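Local coordinates for Lin1909 protein (Listeria innocua, PDB 3FIJ) that binds manganese and, as a peptidase C26 family member with a class I glutamine amidotransferase-like fold, may hydrolyse gamma-glutamyl-gamma-aminobutyrate, at the interface of chains A and B. Numbering follows the deposited sequence. Chains: chain A/B, Lin1909 protein.

The interface of chains A and B. Residues chain A 48-50, 54, 57-58, 96; chain B 4, 38, 43-44.
B:Phe43 and B:Pro44, at the start of strand 43-47, face the extended A:Pro48–A:Asp50 stretch, the 3-10 helix 52-54 and helix 55-60 of chain A, a worked example of a two-fold interface in which an aromatic ring is bordered by polar links. With CG anti to the backbone N (chi1 177°), the ring of B:Phe43 points into chain A. Its tip, CZ, lies 3.6 Å from the methyl CB of A:Ala58, while its CE1 corner is 3.7 Å from A:Thr54 CB. The phenol OH of A:Tyr96 lies in the ring plane, at the edge. Over the same face as A:Thr54 and A:Ala58, toward the CG end, the extended A:Gln57 slides past in the opposite direction, its amide turned 26° from the ring. Its OE1, as modelled, sits 2.9 Å from the carbonyl O of B:Lys4, two acceptors facing each other, so the amide orientation is doubtful. From the opposite side, the nearly parallel but offset carboxylate of A:Asp50 brings OD1 to 3.4 Å from CD1 of B:Phe43. B:Gln38 meets A:Asp50 tip to tip, its NE2 over the carboxylate face, 3.2 Å from OD1, and donates a nearly straight hydrogen bond (172° at H) to the backbone O of A:Ile49, an acceptor lying in the amide plane. A water 2.9 Å from OD1 of A:Asp50 links that carboxylate to the carbonyl O of B:Pro44. The ring of A:Tyr96 lies beneath the backbone N of A:Asp50, which may steady this loop. Repeated by symmetry, the patch joins two copies in the crystal and may support a dimer.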
ATOM      1  N   PRO A  48     -18.539 -26.337  -1.818  1.00 13.76           N
ATOM      2  CA  PRO A  48     -17.772 -25.571  -2.792  1.00 14.38           C
ATOM      3  C   PRO A  48     -18.501 -25.555  -4.132  1.00 13.87           C
ATOM      4  O   PRO A  48     -19.475 -26.284  -4.345  1.00 11.56           O
ATOM      5  CB  PRO A  48     -16.437 -26.324  -2.849  1.00 15.48           C
ATOM      6  CG  PRO A  48     -16.822 -27.724  -2.530  1.00 13.89           C
ATOM      7  CD  PRO A  48     -17.793 -27.530  -1.387  1.00 15.85           C
ATOM      8  N   ILE A  49     -18.048 -24.705  -5.034  1.00 13.13           N
ATOM      9  CA  ILE A  49     -18.679 -24.659  -6.332  1.00 16.05           C
ATOM     10  C   ILE A  49     -18.343 -25.964  -7.051  1.00 15.33           C
ATOM     11  O   ILE A  49     -17.199 -26.408  -7.040  1.00 15.64           O
ATOM     12  CB  ILE A  49     -18.182 -23.449  -7.137  1.00 16.81           C
ATOM     13  CG1 ILE A  49     -18.742 -22.174  -6.516  1.00 15.50           C
ATOM     14  CG2 ILE A  49     -18.626 -23.557  -8.600  1.00 18.98           C
ATOM     15  CD1 ILE A  49     -18.055 -20.922  -6.998  1.00 19.29           C
ATOM     16  N   ASP A  50     -19.346 -26.589  -7.651  1.00 16.14           N
ATOM     17  CA  ASP A  50     -19.117 -27.838  -8.362  1.00 19.53           C
ATOM     18  C   ASP A  50     -20.023 -27.905  -9.581  1.00 20.73           C
ATOM     19  O   ASP A  50     -20.824 -27.004  -9.823  1.00 19.14           O
ATOM     20  CB  ASP A  50     -19.379 -29.030  -7.432  1.00 20.25           C
ATOM     21  CG  ASP A  50     -18.689 -30.304  -7.899  1.00 20.72           C
ATOM     22  OD1 ASP A  50     -18.465 -31.194  -7.055  1.00 19.04           O
ATOM     23  OD2 ASP A  50     -18.376 -30.425  -9.104  1.00 23.60           O
ATOM     24  N   THR A  54     -23.895 -32.424  -9.923  1.00 21.47           N
ATOM     25  CA  THR A  54     -23.656 -32.939  -8.576  1.00 21.08           C
ATOM     26  C   THR A  54     -24.567 -32.281  -7.555  1.00 21.42           C
ATOM     27  O   THR A  54     -24.470 -32.552  -6.357  1.00 21.90           O
ATOM     28  CB  THR A  54     -22.201 -32.716  -8.113  1.00 21.75           C
ATOM     29  OG1 THR A  54     -21.944 -31.312  -7.990  1.00 22.88           O
ATOM     30  CG2 THR A  54     -21.222 -33.316  -9.113  1.00 20.94           C
ATOM     31  N   GLN A  57     -26.745 -34.636  -5.397  1.00 19.42           N
ATOM     32  CA  GLN A  57     -25.951 -35.358  -4.407  1.00 19.79           C
ATOM     33  C   GLN A  57     -25.608 -34.407  -3.260  1.00 20.80           C
ATOM     34  O   GLN A  57     -25.491 -34.813  -2.104  1.00 20.80           O
ATOM     35  CB  GLN A  57     -24.651 -35.904  -5.013  1.00 19.03           C
ATOM     36  CG  GLN A  57     -23.821 -36.685  -3.998  1.00 20.61           C
ATOM     37  CD  GLN A  57     -22.495 -37.195  -4.545  1.00 21.08           C
ATOM     38  OE1 GLN A  57     -21.784 -37.938  -3.869  1.00 22.80           O
ATOM     39  NE2 GLN A  57     -22.154 -36.792  -5.759  1.00 21.86           N
ATOM     40  N   ALA A  58     -25.443 -33.134  -3.591  1.00 20.18           N
ATOM     41  CA  ALA A  58     -25.120 -32.138  -2.586  1.00 19.72           C
ATOM     42  C   ALA A  58     -26.282 -31.985  -1.599  1.00 20.04           C
ATOM     43  O   ALA A  58     -26.075 -32.045  -0.389  1.00 18.75           O
ATOM     44  CB  ALA A  58     -24.807 -30.805  -3.256  1.00 16.42           C
ATOM     45  N   TYR A  96     -24.317 -23.662 -10.585  1.00 18.49           N
ATOM     46  CA  TYR A  96     -24.339 -24.644  -9.512  1.00 17.27           C
ATOM     47  C   TYR A  96     -25.436 -24.334  -8.500  1.00 16.09           C
ATOM     48  O   TYR A  96     -26.211 -25.213  -8.129  1.00 15.40           O
ATOM     49  CB  TYR A  96     -22.980 -24.705  -8.803  1.00 16.22           C
ATOM     50  CG  TYR A  96     -22.907 -25.821  -7.788  1.00 18.01           C
ATOM     51  CD1 TYR A  96     -23.168 -27.145  -8.164  1.00 17.27           C
ATOM     52  CD2 TYR A  96     -22.594 -25.560  -6.448  1.00 16.50           C
ATOM     53  CE1 TYR A  96     -23.117 -28.187  -7.228  1.00 19.25           C
ATOM     54  CE2 TYR A  96     -22.543 -26.590  -5.497  1.00 16.09           C
ATOM     55  CZ  TYR A  96     -22.804 -27.901  -5.894  1.00 18.93           C
ATOM     56  OH  TYR A  96     -22.750 -28.926  -4.977  1.00 17.93           O
TER
ATOM     57  N   LYS B   4     -20.680 -40.047  -6.353  1.00 37.68           N
ATOM     58  CA  LYS B   4     -19.237 -40.050  -6.098  1.00 34.17           C
ATOM     59  C   LYS B   4     -18.887 -40.190  -4.607  1.00 32.40           C
ATOM     60  O   LYS B   4     -19.735 -39.988  -3.733  1.00 31.57           O
ATOM     61  CB  LYS B   4     -18.624 -38.746  -6.621  1.00 32.87           C
ATOM     62  CG  LYS B   4     -19.153 -38.290  -7.975  1.00 30.13           C
ATOM     63  CD  LYS B   4     -18.528 -36.956  -8.375  1.00 28.98           C
ATOM     64  CE  LYS B   4     -19.094 -36.432  -9.684  1.00 27.32           C
ATOM     65  NZ  LYS B   4     -18.422 -35.175 -10.127  1.00 25.04           N
ATOM     66  N   GLN B  38     -12.161 -32.833  -7.190  1.00 21.71           N
ATOM     67  CA  GLN B  38     -13.079 -32.875  -8.325  1.00 22.53           C
ATOM     68  C   GLN B  38     -12.386 -33.452  -9.553  1.00 24.05           C
ATOM     69  O   GLN B  38     -12.939 -34.318 -10.223  1.00 25.46           O
ATOM     70  CB  GLN B  38     -13.635 -31.476  -8.618  1.00 21.41           C
ATOM     71  CG  GLN B  38     -14.616 -30.999  -7.542  1.00 21.15           C
ATOM     72  CD  GLN B  38     -15.007 -29.533  -7.678  1.00 20.17           C
ATOM     73  OE1 GLN B  38     -14.364 -28.771  -8.394  1.00 16.90           O
ATOM     74  NE2 GLN B  38     -16.060 -29.134  -6.970  1.00 19.93           N
ATOM     75  N   PHE B  43     -16.485 -36.006  -4.584  1.00 20.46           N
ATOM     76  CA  PHE B  43     -17.394 -34.885  -4.361  1.00 20.22           C
ATOM     77  C   PHE B  43     -16.933 -34.227  -3.069  1.00 19.86           C
ATOM     78  O   PHE B  43     -17.217 -34.712  -1.971  1.00 19.19           O
ATOM     79  CB  PHE B  43     -18.836 -35.346  -4.190  1.00 21.01           C
ATOM     80  CG  PHE B  43     -19.785 -34.216  -3.898  1.00 22.00           C
ATOM     81  CD1 PHE B  43     -20.126 -33.304  -4.899  1.00 21.27           C
ATOM     82  CD2 PHE B  43     -20.282 -34.019  -2.612  1.00 19.31           C
ATOM     83  CE1 PHE B  43     -20.945 -32.207  -4.627  1.00 19.57           C
ATOM     84  CE2 PHE B  43     -21.105 -32.921  -2.329  1.00 21.78           C
ATOM     85  CZ  PHE B  43     -21.434 -32.015  -3.341  1.00 18.39           C
ATOM     86  N   PRO B  44     -16.208 -33.109  -3.177  1.00 18.98           N
ATOM     87  CA  PRO B  44     -15.735 -32.457  -1.956  1.00 19.05           C
ATOM     88  C   PRO B  44     -16.724 -31.568  -1.225  1.00 18.17           C
ATOM     89  O   PRO B  44     -17.634 -31.000  -1.822  1.00 19.05           O
ATOM     90  CB  PRO B  44     -14.535 -31.657  -2.449  1.00 16.52           C
ATOM     91  CG  PRO B  44     -15.027 -31.180  -3.773  1.00 17.54           C
ATOM     92  CD  PRO B  44     -15.660 -32.441  -4.372  1.00 16.85           C
TER
HETATM   93  O   HOH W   1     -18.310 -29.853  -4.441  1.00 17.99           O